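Local coordinates for Atp-dependent DNA ligase (Psychromonas sp., PDB 4D05), which seals breaks in the DNA backbone at the expense of ATP, passing through an enzyme-adenylate intermediate, at residues F178-A183 with L232-F237; A187-K192 with L199-V204; L66-Q71 with W90-F95; S216-E221 with A249-I254. One frame throughout, in Å; residues are numbered along the deposited sequence.

Interaction 1. Residues F178-A183 with L232-F237; sequences FEDAEA and LITYRF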
loop_
_atom_site.group_PDB
_atom_site.type_symbol
_atom_site.label_atom_id
_atom_site.label_comp_id
_atom_site.label_asym_id
_atom_site.label_seq_id
_atom_site.Cartn_x
_atom_site.Cartn_y
_atom_site.Cartn_z
ATOM N N PHE A 178 -5.262 7.732 -4.008
ATOM C CA PHE A 178 -4.279 8.557 -4.639
ATOM C C PHE A 178 -2.857 8.142 -4.287
ATOM O O PHE A 178 -2.605 7.304 -3.408
ATOM C CB PHE A 178 -4.494 10.022 -4.237
ATOM C CG PHE A 178 -4.458 10.237 -2.772
ATOM C CD1 PHE A 178 -3.248 10.354 -2.108
ATOM C CD2 PHE A 178 -5.640 10.309 -2.041
ATOM C CE1 PHE A 178 -3.214 10.551 -0.724
ATOM C CE2 PHE A 178 -5.611 10.496 -0.667
ATOM C CZ PHE A 178 -4.390 10.617 -0.006
ATOM N N GLU A 179 -1.947 8.766 -5.032
ATOM C CA GLU A 179 -0.505 8.668 -4.890
ATOM C C GLU A 179 0.036 10.080 -4.570
ATOM O O GLU A 179 -0.564 11.079 -4.946
ATOM C CB GLU A 179 0.109 8.201 -6.241
ATOM C CG GLU A 179 -0.429 6.850 -6.804
ATOM C CD GLU A 179 0.119 6.542 -8.216
ATOM O OE1 GLU A 179 1.373 6.402 -8.339
ATOM O OE2 GLU A 179 -0.696 6.471 -9.199
ATOM N N ASP A 180 1.111 10.131 -3.789
ATOM C CA ASP A 180 1.835 11.378 -3.503
ATOM C C ASP A 180 3.274 11.245 -4.061
ATOM O O ASP A 180 3.798 10.133 -4.204
ATOM C CB ASP A 180 1.855 11.679 -1.988
ATOM C CG ASP A 180 0.529 12.257 -1.460
ATOM O OD1 ASP A 180 -0.415 12.480 -2.256
ATOM O OD2 ASP A 180 0.439 12.515 -0.232
ATOM N N ALA A 181 3.909 12.366 -4.400
ATOM C CA ALA A 181 5.305 12.357 -4.798
ATOM C C ALA A 181 5.843 13.775 -4.642
ATOM O O ALA A 181 5.076 14.700 -4.322
ATOM C CB ALA A 181 5.414 11.927 -6.191
ATOM N N GLU A 182 7.151 13.935 -4.842
ATOM C CA GLU A 182 7.790 15.250 -4.699
ATOM C C GLU A 182 8.224 15.892 -6.014
ATOM O O GLU A 182 8.531 15.227 -7.014
ATOM C CB GLU A 182 8.990 15.176 -3.728
ATOM C CG GLU A 182 8.578 15.112 -2.239
ATOM C CD GLU A 182 7.886 13.815 -1.873
ATOM O OE1 GLU A 182 8.547 12.760 -1.952
ATOM O OE2 GLU A 182 6.693 13.838 -1.488
ATOM N N ALA A 183 8.256 17.217 -6.001
ATOM C CA ALA A 183 8.699 17.982 -7.164
ATOM C C ALA A 183 9.241 19.309 -6.689
ATOM O O ALA A 183 8.932 19.749 -5.582
ATOM C CB ALA A 183 7.561 18.230 -8.134
ATOM N N LEU A 232 10.961 22.173 -2.426
ATOM C CA LEU A 232 10.531 20.816 -2.693
ATOM C C LEU A 232 9.155 20.665 -2.080
ATOM O O LEU A 232 8.988 20.903 -0.893
ATOM C CB LEU A 232 11.512 19.817 -2.058
ATOM C CG LEU A 232 11.214 18.348 -2.398
ATOM C CD1 LEU A 232 11.568 18.065 -3.851
ATOM C CD2 LEU A 232 11.949 17.388 -1.421
ATOM N N ILE A 233 8.168 20.301 -2.901
ATOM C CA ILE A 233 6.798 20.186 -2.458
ATOM C C ILE A 233 6.319 18.781 -2.723
ATOM O O ILE A 233 6.914 18.065 -3.533
ATOM C CB ILE A 233 5.868 21.243 -3.131
ATOM C CG1 ILE A 233 5.780 21.078 -4.663
ATOM C CG2 ILE A 233 6.385 22.638 -2.760
ATOM C CD1 ILE A 233 4.766 20.077 -5.131
ATOM N N THR A 234 5.237 18.405 -2.034
ATOM C CA THR A 234 4.561 17.154 -2.299
ATOM C C THR A 234 3.286 17.458 -3.061
ATOM O O THR A 234 2.549 18.391 -2.708
ATOM C CB THR A 234 4.199 16.443 -1.000
ATOM O OG1 THR A 234 5.405 16.018 -0.353
ATOM C CG2 THR A 234 3.334 15.220 -1.284
ATOM N N TYR A 235 3.050 16.676 -4.110
ATOM C CA TYR A 235 1.820 16.767 -4.872
ATOM C C TYR A 235 1.131 15.414 -4.841
ATOM O O TYR A 235 1.764 14.398 -4.560
ATOM C CB TYR A 235 2.075 17.224 -6.298
ATOM C CG TYR A 235 2.900 16.282 -7.125
ATOM C CD1 TYR A 235 4.288 16.337 -7.088
ATOM C CD2 TYR A 235 2.298 15.363 -7.955
ATOM C CE1 TYR A 235 5.067 15.461 -7.854
ATOM C CE2 TYR A 235 3.049 14.489 -8.723
ATOM C CZ TYR A 235 4.436 14.530 -8.662
ATOM O OH TYR A 235 5.178 13.661 -9.454
ATOM N N ARG A 236 -0.162 15.446 -5.131
ATOM C CA ARG A 236 -1.014 14.280 -5.095
ATOM C C ARG A 236 -1.534 14.056 -6.500
ATOM O O ARG A 236 -1.726 15.017 -7.261
ATOM C CB ARG A 236 -2.146 14.557 -4.103
ATOM C CG ARG A 236 -3.145 13.443 -3.967
ATOM C CD ARG A 236 -4.073 13.716 -2.827
ATOM N NE ARG A 236 -3.359 13.848 -1.556
ATOM C CZ ARG A 236 -3.965 14.129 -0.402
ATOM N NH1 ARG A 236 -5.295 14.304 -0.345
ATOM N NH2 ARG A 236 -3.257 14.232 0.706
ATOM N N PHE A 237 -1.698 12.789 -6.894
ATOM C CA PHE A 237 -2.096 12.481 -8.257
ATOM C C PHE A 237 -2.616 11.053 -8.332
ATOM O O PHE A 237 -2.553 10.321 -7.366
ATOM C CB PHE A 237 -0.896 12.649 -9.199
ATOM C CG PHE A 237 0.172 11.605 -9.013
ATOM C CD1 PHE A 237 1.059 11.686 -7.970
ATOM C CD2 PHE A 237 0.286 10.527 -9.898
ATOM C CE1 PHE A 237 2.050 10.724 -7.796
ATOM C CE2 PHE A 237 1.293 9.561 -9.727
ATOM C CZ PHE A 237 2.175 9.677 -8.674
HETATM O O HOH W 1 8.005 12.890 -8.500
#
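Strands 179-183 and 232-237 run antiparallel in the five-stranded sheet of the OB domain, their axes 4.6 Å apart at 150°. Backbone bonds come in reciprocal pairs at Glu179-Phe237, Ala181-Tyr235 and Ala183-Ile233; the straightest, Ile233 N to Ala183 O, reaches 175° at the hydrogen.

Charge and pi contacts cluster where the chain enters the strand. The guanidinium of Arg236 lies flat over one face of the Phe178 ring, planes 9° apart, with CZ 3.9 Å from the ring centroid. Arg236 CD adds a CH-pi contact on that face, and Arg236 NE makes a weak hydrogen bond of 3.3 Å to Asp180 OD1, part of a salt bridge, the carboxylate almost coplanar with the guanidinium. An alanine here would remove both the stack and the ion pair, and would probably leave Phe178 and Asp180 less firmly held.

On the other face of the sheet, Glu179 CB sits over the Phe237 ring, 3.7 Å from its centroid, while Glu179 OE2 bonds to Gly239 N. Tyr235 passes alongside the methyls of Ala181 and Ala183, and its OH bonds Asn206 ND2. Among polar side chains, Thr234 OG1 donates to the anti lone pair of Glu182 OE2 at 2.8 Å.

Interaction 2. Residues A187-K192 with L199-V204; sequences AYLPGK and LGAILV
Packing is closest where the backbones of 187-192 and 199-204 converge near Leu189, whose carbonyl oxygen is gripped by two donors. Gly200 N reaches Leu189 O at 2.9 Å and Ala201 N reaches the same atom at 3.1 Å, both in the carbonyl plane. The return bond, Leu189 N to Ala201 O, is also 2.9 Å, but its donor stands above the carbonyl plane. Gly200 and Ala201 thus both face Leu189, a classic beta bulge that shifts the register by one residue as the antiparallel hairpin of strands 179-190 and 199-206 approaches its turn. Glycine fits here sterically: Gly191 CA and Gly200 CA are 3.6 Å apart, and a side-chain carbon on Gly200 would clash with Gly191.

The pairing is looser at Ala187 and Leu203. Leu203 N gives a nearly straight bond to Ala187 O, but the reverse bond, Ala187 N to Leu203 O, is weak at 3.4 Å. On the partly exposed face, Leu189 CD1 spans Ala201 CB at 4.0 Å and Leu203 CG, the two leucines crossing at about a right angle. On the opposite face, Leu199 CD1 approaches Tyr188 CD1 to 3.8 Å, while Ile202 CG2 lies at the edge of the tyrosine ring. Pro226 touches both Tyr188 and Leu199, and Tyr188 OH bonds Pro227 O. At the solvent end Pro190 and Lys192 turn their side chains away from strand 199-204.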
loop_
_atom_site.group_PDB
_atom_site.type_symbol
_atom_site.label_atom_id
_atom_site.label_comp_id
_atom_site.label_asym_id
_atom_site.label_seq_id
_atom_site.Cartn_x
_atom_site.Cartn_y
_atom_site.Cartn_z
ATOM N N ALA A 187 8.504 27.860 -11.206
ATOM C CA ALA A 187 7.957 29.145 -11.648
ATOM C C ALA A 187 6.536 29.317 -11.137
ATOM O O ALA A 187 5.867 28.338 -10.755
ATOM C CB ALA A 187 7.960 29.211 -13.153
ATOM N N TYR A 188 6.099 30.574 -11.132
ATOM C CA TYR A 188 4.708 30.917 -10.866
ATOM C C TYR A 188 3.972 31.255 -12.155
ATOM O O TYR A 188 4.554 31.793 -13.108
ATOM C CB TYR A 188 4.604 32.138 -9.966
ATOM C CG TYR A 188 5.255 32.016 -8.623
ATOM C CD1 TYR A 188 5.205 30.841 -7.896
ATOM C CD2 TYR A 188 5.918 33.103 -8.074
ATOM C CE1 TYR A 188 5.797 30.752 -6.641
ATOM C CE2 TYR A 188 6.504 33.034 -6.832
ATOM C CZ TYR A 188 6.430 31.858 -6.113
ATOM O OH TYR A 188 7.009 31.809 -4.878
ATOM N N LEU A 189 2.665 30.980 -12.143
ATOM C CA LEU A 189 1.762 31.386 -13.214
ATOM C C LEU A 189 0.742 32.316 -12.572
ATOM O O LEU A 189 -0.148 31.857 -11.862
ATOM C CB LEU A 189 1.064 30.167 -13.845
ATOM C CG LEU A 189 2.014 29.175 -14.539
ATOM C CD1 LEU A 189 1.278 27.935 -15.056
ATOM C CD2 LEU A 189 2.784 29.811 -15.669
ATOM N N PRO A 190 0.890 33.631 -12.775
ATOM C CA PRO A 190 -0.092 34.582 -12.243
ATOM C C PRO A 190 -1.530 34.251 -12.609
ATOM O O PRO A 190 -1.814 33.827 -13.736
ATOM C CB PRO A 190 0.339 35.921 -12.880
ATOM C CG PRO A 190 1.848 35.781 -12.956
ATOM C CD PRO A 190 2.056 34.319 -13.362
ATOM N N GLY A 191 -2.432 34.484 -11.671
ATOM C CA GLY A 191 -3.820 34.138 -11.863
ATOM C C GLY A 191 -4.653 35.128 -12.657
ATOM O O GLY A 191 -4.203 36.205 -13.016
ATOM N N LYS A 192 -5.902 34.750 -12.901
ATOM C CA LYS A 192 -6.849 35.643 -13.577
ATOM C C LYS A 192 -8.202 35.549 -12.900
ATOM O O LYS A 192 -8.441 34.644 -12.102
ATOM C CB LYS A 192 -6.977 35.309 -15.069
ATOM C CG LYS A 192 -7.681 34.056 -15.390
ATOM C CD LYS A 192 -7.664 33.720 -16.912
ATOM C CE LYS A 192 -8.372 34.777 -17.770
ATOM N NZ LYS A 192 -8.615 34.295 -19.170
ATOM N N LEU A 199 -1.847 33.904 -7.044
ATOM C CA LEU A 199 -1.265 32.768 -7.712
ATOM C C LEU A 199 -2.347 32.020 -8.458
ATOM O O LEU A 199 -3.327 31.611 -7.868
ATOM C CB LEU A 199 -0.681 31.826 -6.669
ATOM C CG LEU A 199 0.065 30.611 -7.214
ATOM C CD1 LEU A 199 1.409 30.967 -7.811
ATOM C CD2 LEU A 199 0.241 29.601 -6.071
ATOM N N GLY A 200 -2.154 31.796 -9.745
ATOM C CA GLY A 200 -3.063 30.940 -10.502
ATOM C C GLY A 200 -2.635 29.486 -10.415
ATOM O O GLY A 200 -3.450 28.591 -10.202
ATOM N N ALA A 201 -1.333 29.268 -10.594
ATOM C CA ALA A 201 -0.786 27.931 -10.577
ATOM C C ALA A 201 0.700 28.006 -10.400
ATOM O O ALA A 201 1.284 29.085 -10.495
ATOM C CB ALA A 201 -1.131 27.201 -11.893
ATOM N N ILE A 202 1.308 26.850 -10.133
ATOM C CA ILE A 202 2.764 26.730 -10.145
ATOM C C ILE A 202 3.186 25.795 -11.247
ATOM O O ILE A 202 2.400 24.936 -11.689
ATOM C CB ILE A 202 3.341 26.233 -8.811
ATOM C CG1 ILE A 202 2.739 24.869 -8.441
ATOM C CG2 ILE A 202 3.081 27.245 -7.699
ATOM C CD1 ILE A 202 3.237 24.269 -7.126
ATOM N N LEU A 203 4.420 25.960 -11.694
ATOM C CA LEU A 203 5.051 24.958 -12.532
ATOM C C LEU A 203 6.063 24.232 -11.658
ATOM O O LEU A 203 6.819 24.862 -10.942
ATOM C CB LEU A 203 5.766 25.601 -13.693
ATOM C CG LEU A 203 4.904 26.096 -14.838
ATOM C CD1 LEU A 203 5.861 26.798 -15.833
ATOM C CD2 LEU A 203 4.081 24.988 -15.522
ATOM N N VAL A 204 6.053 22.904 -11.714
ATOM C CA VAL A 204 6.989 22.099 -10.942
ATOM C C VAL A 204 7.718 21.146 -11.869
ATOM O O VAL A 204 7.229 20.840 -12.945
ATOM C CB VAL A 204 6.301 21.304 -9.820
ATOM C CG1 VAL A 204 5.538 22.242 -8.900
ATOM C CG2 VAL A 204 5.378 20.199 -10.377
#

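Interaction 3. Residues L66-Q71 with W90-F95; sequences LWIARQ and WKQIKF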
loop_
_atom_site.group_PDB
_atom_site.type_symbol
_atom_site.label_atom_id
_atom_site.label_comp_id
_atom_site.label_asym_id
_atom_site.label_seq_id
_atom_site.Cartn_x
_atom_site.Cartn_y
_atom_site.Cartn_z
ATOM N N LEU A 66 1.800 -8.534 9.742
ATOM C CA LEU A 66 1.577 -8.444 11.182
ATOM C C LEU A 66 0.741 -7.180 11.369
ATOM O O LEU A 66 1.146 -6.083 10.943
ATOM C CB LEU A 66 2.898 -8.361 11.931
ATOM C CG LEU A 66 3.828 -9.561 11.726
ATOM C CD1 LEU A 66 5.193 -9.303 12.320
ATOM C CD2 LEU A 66 3.233 -10.818 12.341
ATOM N N TRP A 67 -0.411 -7.320 12.011
ATOM C CA TRP A 67 -1.375 -6.233 12.056
ATOM C C TRP A 67 -2.308 -6.412 13.235
ATOM O O TRP A 67 -2.645 -7.537 13.635
ATOM C CB TRP A 67 -2.156 -6.284 10.754
ATOM C CG TRP A 67 -3.225 -5.251 10.476
ATOM C CD1 TRP A 67 -3.056 -3.994 9.933
ATOM C CD2 TRP A 67 -4.645 -5.446 10.593
ATOM N NE1 TRP A 67 -4.306 -3.403 9.720
ATOM C CE2 TRP A 67 -5.279 -4.288 10.096
ATOM C CE3 TRP A 67 -5.431 -6.498 11.038
ATOM C CZ2 TRP A 67 -6.672 -4.153 10.083
ATOM C CZ3 TRP A 67 -6.812 -6.358 11.014
ATOM C CH2 TRP A 67 -7.407 -5.201 10.525
ATOM N N ILE A 68 -2.690 -5.286 13.823
ATOM C CA ILE A 68 -3.600 -5.291 14.958
ATOM C C ILE A 68 -4.988 -4.856 14.563
ATOM O O ILE A 68 -5.973 -5.560 14.834
ATOM C CB ILE A 68 -3.068 -4.391 16.076
ATOM C CG1 ILE A 68 -1.751 -4.966 16.612
ATOM C CG2 ILE A 68 -4.077 -4.248 17.220
ATOM C CD1 ILE A 68 -0.977 -4.039 17.519
ATOM N N ALA A 69 -5.062 -3.688 13.957
ATOM C CA ALA A 69 -6.349 -3.108 13.514
ATOM C C ALA A 69 -6.057 -1.951 12.586
ATOM O O ALA A 69 -4.923 -1.523 12.478
ATOM C CB ALA A 69 -7.095 -2.601 14.735
ATOM N N ARG A 70 -7.084 -1.405 11.934
ATOM C CA ARG A 70 -6.881 -0.213 11.172
ATOM C C ARG A 70 -6.349 0.869 12.121
ATOM O O ARG A 70 -6.722 0.934 13.295
ATOM C CB ARG A 70 -8.211 0.253 10.574
ATOM C CG ARG A 70 -8.766 -0.686 9.546
ATOM C CD ARG A 70 -10.162 -0.261 9.065
ATOM N NE ARG A 70 -10.610 -1.031 7.910
ATOM C CZ ARG A 70 -11.840 -0.953 7.415
ATOM N NH1 ARG A 70 -12.730 -0.127 7.959
ATOM N NH2 ARG A 70 -12.196 -1.710 6.388
ATOM N N GLN A 71 -5.489 1.711 11.569
ATOM C CA GLN A 71 -4.927 2.870 12.272
ATOM C C GLN A 71 -4.200 2.485 13.533
ATOM O O GLN A 71 -4.273 3.198 14.534
ATOM C CB GLN A 71 -6.012 3.914 12.575
ATOM C CG GLN A 71 -6.704 4.478 11.371
ATOM C CD GLN A 71 -5.781 5.217 10.435
ATOM O OE1 GLN A 71 -5.010 6.078 10.854
ATOM N NE2 GLN A 71 -5.857 4.893 9.155
ATOM N N TRP A 90 2.844 -9.106 21.801
ATOM C CA TRP A 90 2.463 -9.838 20.593
ATOM C C TRP A 90 1.063 -10.446 20.683
ATOM O O TRP A 90 0.489 -10.828 19.682
ATOM C CB TRP A 90 3.503 -10.929 20.239
ATOM C CG TRP A 90 4.793 -10.448 19.644
ATOM C CD1 TRP A 90 5.828 -9.812 20.302
ATOM C CD2 TRP A 90 5.207 -10.567 18.282
ATOM N NE1 TRP A 90 6.853 -9.550 19.434
ATOM C CE2 TRP A 90 6.489 -9.982 18.178
ATOM C CE3 TRP A 90 4.613 -11.102 17.134
ATOM C CZ2 TRP A 90 7.185 -9.932 16.979
ATOM C CZ3 TRP A 90 5.304 -11.045 15.938
ATOM C CH2 TRP A 90 6.577 -10.470 15.871
ATOM N N LYS A 91 0.493 -10.537 21.878
ATOM C CA LYS A 91 -0.825 -11.163 22.003
ATOM C C LYS A 91 -1.929 -10.452 21.213
ATOM O O LYS A 91 -2.934 -11.069 20.841
ATOM C CB LYS A 91 -1.202 -11.271 23.489
ATOM C CG LYS A 91 -1.575 -9.963 24.143
ATOM C CD LYS A 91 -1.564 -10.067 25.654
ATOM C CE LYS A 91 -1.931 -8.730 26.267
ATOM N NZ LYS A 91 -1.999 -8.772 27.727
ATOM N N GLN A 92 -1.750 -9.160 20.955
ATOM C CA GLN A 92 -2.747 -8.410 20.195
ATOM C C GLN A 92 -2.513 -8.434 18.688
ATOM O O GLN A 92 -3.352 -7.944 17.918
ATOM C CB GLN A 92 -2.789 -6.987 20.662
ATOM C CG GLN A 92 -1.571 -6.213 20.388
ATOM C CD GLN A 92 -1.503 -4.992 21.305
ATOM O OE1 GLN A 92 -2.405 -4.109 21.289
ATOM N NE2 GLN A 92 -0.446 -4.940 22.130
ATOM N N ILE A 93 -1.369 -8.962 18.269
ATOM C CA ILE A 93 -1.029 -9.059 16.850
ATOM C C ILE A 93 -1.676 -10.286 16.180
ATOM O O ILE A 93 -1.824 -11.329 16.788
ATOM C CB ILE A 93 0.518 -9.090 16.672
ATOM C CG1 ILE A 93 1.112 -7.811 17.239
ATOM C CG2 ILE A 93 0.894 -9.243 15.224
ATOM C CD1 ILE A 93 2.601 -7.709 17.074
ATOM N N LYS A 94 -2.085 -10.125 14.932
ATOM C CA LYS A 94 -2.481 -11.231 14.090
ATOM C C LYS A 94 -1.561 -11.223 12.877
ATOM O O LYS A 94 -1.256 -10.152 12.308
ATOM C CB LYS A 94 -3.933 -11.082 13.605
ATOM C CG LYS A 94 -4.924 -11.092 14.745
ATOM C CD LYS A 94 -6.199 -10.353 14.454
ATOM C CE LYS A 94 -5.956 -8.842 14.357
ATOM N NZ LYS A 94 -7.244 -8.141 14.376
ATOM N N PHE A 95 -1.103 -12.416 12.498
ATOM C CA PHE A 95 -0.444 -12.647 11.214
ATOM C C PHE A 95 -1.541 -12.883 10.198
ATOM O O PHE A 95 -2.205 -13.942 10.198
ATOM C CB PHE A 95 0.518 -13.837 11.318
ATOM C CG PHE A 95 1.394 -14.069 10.093
ATOM C CD1 PHE A 95 1.968 -13.029 9.389
ATOM C CD2 PHE A 95 1.653 -15.357 9.670
ATOM C CE1 PHE A 95 2.786 -13.276 8.279
ATOM C CE2 PHE A 95 2.468 -15.602 8.588
ATOM C CZ PHE A 95 3.021 -14.556 7.869
#
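Lys94 makes all three hydrogen bonds between 66-71 and 90-95. Its NZ donates to Ile68 O at 2.9 Å, approaching from above the carbonyl plane. Its backbone pairs with Trp67 in both directions: Lys94 N to Trp67 O at 2.9 Å and Trp67 N to Lys94 O at 3.0 Å, an antiparallel hydrogen-bonded pair. The lysine chain bends at chi3 (-69°), running alongside Trp67 and bringing the ammonium to Ile68 O just where the backbone leaves the strand. A methionine here would lack the NZ bond to Ile68 O and would probably leave the chain at Ile68 less firmly held, while the backbone pair could persist.

Outward from these bonds, Lys94 NZ also lies 3.8 Å from Trp67 CZ3. Ile68 CD1 packs tip-on against Gln92 CG at 3.6 Å, and Ile68 CG1 meets Ile93 CG1. On the face away from Trp67 and Lys94, the two methyls of Leu66 divide their partners: CD1 reaches Trp90 CH2 at 4.0 Å, whereas CD2 touches Phe95 CD1 at 3.9 Å and also Ile93 CG2.

The contact ends the pairing of strands 62-67 and 94-99 in the mixed sheet of the adenylation domain. Strand 30-34 meets Leu66 and Phe95 through Ala32, strand 126-128 flanks Phe95, and helix 73-80 covers Trp90, Gln92 and Ile93 with Ile79.

Interaction 4. Residues S216-E221 with A249-I254; sequences SGFSDE and ASFVRI. With SO4 (sulfate ion), chain D.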
loop_
_atom_site.group_PDB
_atom_site.type_symbol
_atom_site.label_atom_id
_atom_site.label_comp_id
_atom_site.label_asym_id
_atom_site.label_seq_id
_atom_site.Cartn_x
_atom_site.Cartn_y
_atom_site.Cartn_z
ATOM N N SER A 216 -4.463 23.437 -8.598
ATOM C CA SER A 216 -5.441 23.124 -7.550
ATOM C C SER A 216 -4.754 22.632 -6.278
ATOM O O SER A 216 -3.596 22.240 -6.300
ATOM C CB SER A 216 -6.430 22.059 -8.053
ATOM O OG SER A 216 -7.199 22.645 -9.104
ATOM N N GLY A 217 -5.487 22.647 -5.175
ATOM C CA GLY A 217 -4.974 22.190 -3.895
ATOM C C GLY A 217 -4.428 23.327 -3.031
ATOM O O GLY A 217 -3.870 23.068 -1.970
ATOM N N PHE A 218 -4.592 24.580 -3.464
ATOM C CA PHE A 218 -4.097 25.718 -2.709
ATOM C C PHE A 218 -5.210 26.332 -1.865
ATOM O O PHE A 218 -6.331 26.538 -2.352
ATOM C CB PHE A 218 -3.574 26.813 -3.648
ATOM C CG PHE A 218 -2.440 26.358 -4.510
ATOM C CD1 PHE A 218 -1.161 26.201 -3.975
ATOM C CD2 PHE A 218 -2.634 26.095 -5.844
ATOM C CE1 PHE A 218 -0.107 25.785 -4.791
ATOM C CE2 PHE A 218 -1.597 25.682 -6.633
ATOM C CZ PHE A 218 -0.340 25.528 -6.117
ATOM N N SER A 219 -4.882 26.685 -0.632
ATOM C CA SER A 219 -5.800 27.437 0.199
ATOM C C SER A 219 -5.784 28.886 -0.266
ATOM O O SER A 219 -4.884 29.283 -0.988
ATOM C CB SER A 219 -5.343 27.392 1.643
ATOM O OG SER A 219 -4.107 28.059 1.748
ATOM N N ASP A 220 -6.712 29.706 0.187
ATOM C CA ASP A 220 -6.652 31.094 -0.254
ATOM C C ASP A 220 -5.404 31.781 0.290
ATOM O O ASP A 220 -4.821 32.638 -0.381
ATOM C CB ASP A 220 -7.937 31.846 0.070
ATOM C CG ASP A 220 -9.086 31.489 -0.894
ATOM O OD1 ASP A 220 -8.853 31.035 -2.071
ATOM O OD2 ASP A 220 -10.228 31.713 -0.466
ATOM N N GLU A 221 -4.938 31.372 1.456
ATOM C CA GLU A 221 -3.689 31.959 1.990
ATOM C C GLU A 221 -2.478 31.638 1.094
ATOM O O GLU A 221 -1.571 32.468 0.917
ATOM C CB GLU A 221 -3.431 31.462 3.409
ATOM C CG GLU A 221 -4.438 31.990 4.447
ATOM C CD GLU A 221 -5.865 31.403 4.325
ATOM O OE1 GLU A 221 -6.066 30.293 3.734
ATOM O OE2 GLU A 221 -6.789 32.077 4.856
ATOM N N ALA A 249 -3.201 16.172 -10.809
ATOM C CA ALA A 249 -2.224 16.601 -9.825
ATOM C C ALA A 249 -2.707 17.830 -9.036
ATOM O O ALA A 249 -3.315 18.750 -9.596
ATOM C CB ALA A 249 -0.939 16.905 -10.523
ATOM N N SER A 250 -2.483 17.800 -7.734
ATOM C CA SER A 250 -2.854 18.893 -6.866
ATOM C C SER A 250 -1.741 19.103 -5.838
ATOM O O SER A 250 -0.991 18.198 -5.519
ATOM C CB SER A 250 -4.190 18.607 -6.170
ATOM O OG SER A 250 -4.074 17.449 -5.375
ATOM N N PHE A 251 -1.691 20.301 -5.299
ATOM C CA PHE A 251 -0.699 20.686 -4.312
ATOM C C PHE A 251 -1.067 20.129 -2.955
ATOM O O PHE A 251 -2.218 20.251 -2.533
ATOM C CB PHE A 251 -0.613 22.213 -4.234
ATOM C CG PHE A 251 0.351 22.726 -3.174
ATOM C CD1 PHE A 251 1.712 22.658 -3.378
ATOM C CD2 PHE A 251 -0.111 23.304 -2.017
ATOM C CE1 PHE A 251 2.590 23.120 -2.410
ATOM C CE2 PHE A 251 0.762 23.778 -1.054
ATOM C CZ PHE A 251 2.099 23.695 -1.250
ATOM N N VAL A 252 -0.094 19.528 -2.280
ATOM C CA VAL A 252 -0.274 19.097 -0.894
ATOM C C VAL A 252 0.396 20.088 0.056
ATOM O O VAL A 252 -0.295 20.838 0.732
ATOM C CB VAL A 252 0.229 17.683 -0.650
ATOM C CG1 VAL A 252 -0.096 17.233 0.767
ATOM C CG2 VAL A 252 -0.457 16.733 -1.602
ATOM N N ARG A 253 1.729 20.101 0.101
ATOM C CA ARG A 253 2.439 20.920 1.083
ATOM C C ARG A 253 3.912 21.012 0.763
ATOM O O ARG A 253 4.454 20.210 -0.015
ATOM C CB ARG A 253 2.269 20.357 2.499
ATOM C CG ARG A 253 3.006 19.047 2.708
ATOM C CD ARG A 253 2.487 18.360 3.953
ATOM N NE ARG A 253 3.080 17.060 4.249
ATOM C CZ ARG A 253 4.186 16.866 4.969
ATOM N NH1 ARG A 253 4.864 17.895 5.482
ATOM N NH2 ARG A 253 4.608 15.616 5.193
ATOM N N ILE A 254 4.543 22.036 1.331
ATOM C CA ILE A 254 5.985 22.207 1.248
ATOM C C ILE A 254 6.712 21.230 2.161
ATOM O O ILE A 254 6.327 21.046 3.319
ATOM C CB ILE A 254 6.338 23.642 1.672
ATOM C CG1 ILE A 254 5.680 24.641 0.706
ATOM C CG2 ILE A 254 7.844 23.832 1.752
ATOM C CD1 ILE A 254 5.721 26.082 1.180
HETATM S S SO4 D . 8.088 16.216 7.008
HETATM O O1 SO4 D . 6.826 15.588 7.452
HETATM O O2 SO4 D . 8.959 15.191 6.390
HETATM O O3 SO4 D . 7.908 17.291 5.989
HETATM O O4 SO4 D . 8.791 16.799 8.166
HETATM O O HOH W 2 -3.675 21.105 -10.363
#
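Only one backbone hydrogen bond joins the loop 216-219 to strand 250-254: Phe251 N donates to Ser216 O at 2.9 Å, nearly straight at 174° and in the carbonyl plane. A water extends the link, accepting from Ser216 N and donating to Ala249 O. Between these residues and the ring contact, Gly217 has a positive phi of 95°; a side-chain carbon there would clash with Phe251 O.

The loop leads into helix 220-224, with Ser219 as its N-cap, and thereby lays the connection between strands 211-214 and 232-237 of the OB fold against strand 250-256. Val252 and Arg253 both face Thr234 of the neighbouring strand, forming a classic beta bulge.

Phe218 and Phe251 carry the side-chain contact. Their planes, 18° apart, are near parallel but displaced, centroids 4.9 Å from each other, so overlap is slight: Phe218 CE1 stands over Phe251 CG at 3.5 Å, and Phe251 CB lies over the Phe218 face. Arg253 N covers the opposite face of the Phe251 ring. Arg253, which makes no contact with 216-221, holds a sulfate, likely a component of the crystallisation medium, through NH1 to O3 at 3.1 Å and NH2 to O1; Arg255 also bonds this ion.

How the interactions relate
Interactions 1, 2 and 4 all involve one OB-domain sheet, interaction 4 through strand 250-256. Strand 179-190 serves both interaction 1 and interaction 2, whose centres are about 17 Å apart; Ala183 CB meets Val204 CG2 at 3.7 Å. Interactions 1 and 4, with centres about 11 Å apart, are joined by probable hydrogen bonds from Thr234 N to Arg253 O (2.8 Å) and Arg236 N to Ser250 O. Phe218 of interaction 4 packs on Ile202 and Leu199 of interaction 2. Interaction 3 belongs to the adenylation domain, its centre about 30 Å from that of interaction 1. Yet both approach the bound AMP: the side chain of Trp67 lies about 8 Å from it and that of Glu179 about 9 Å.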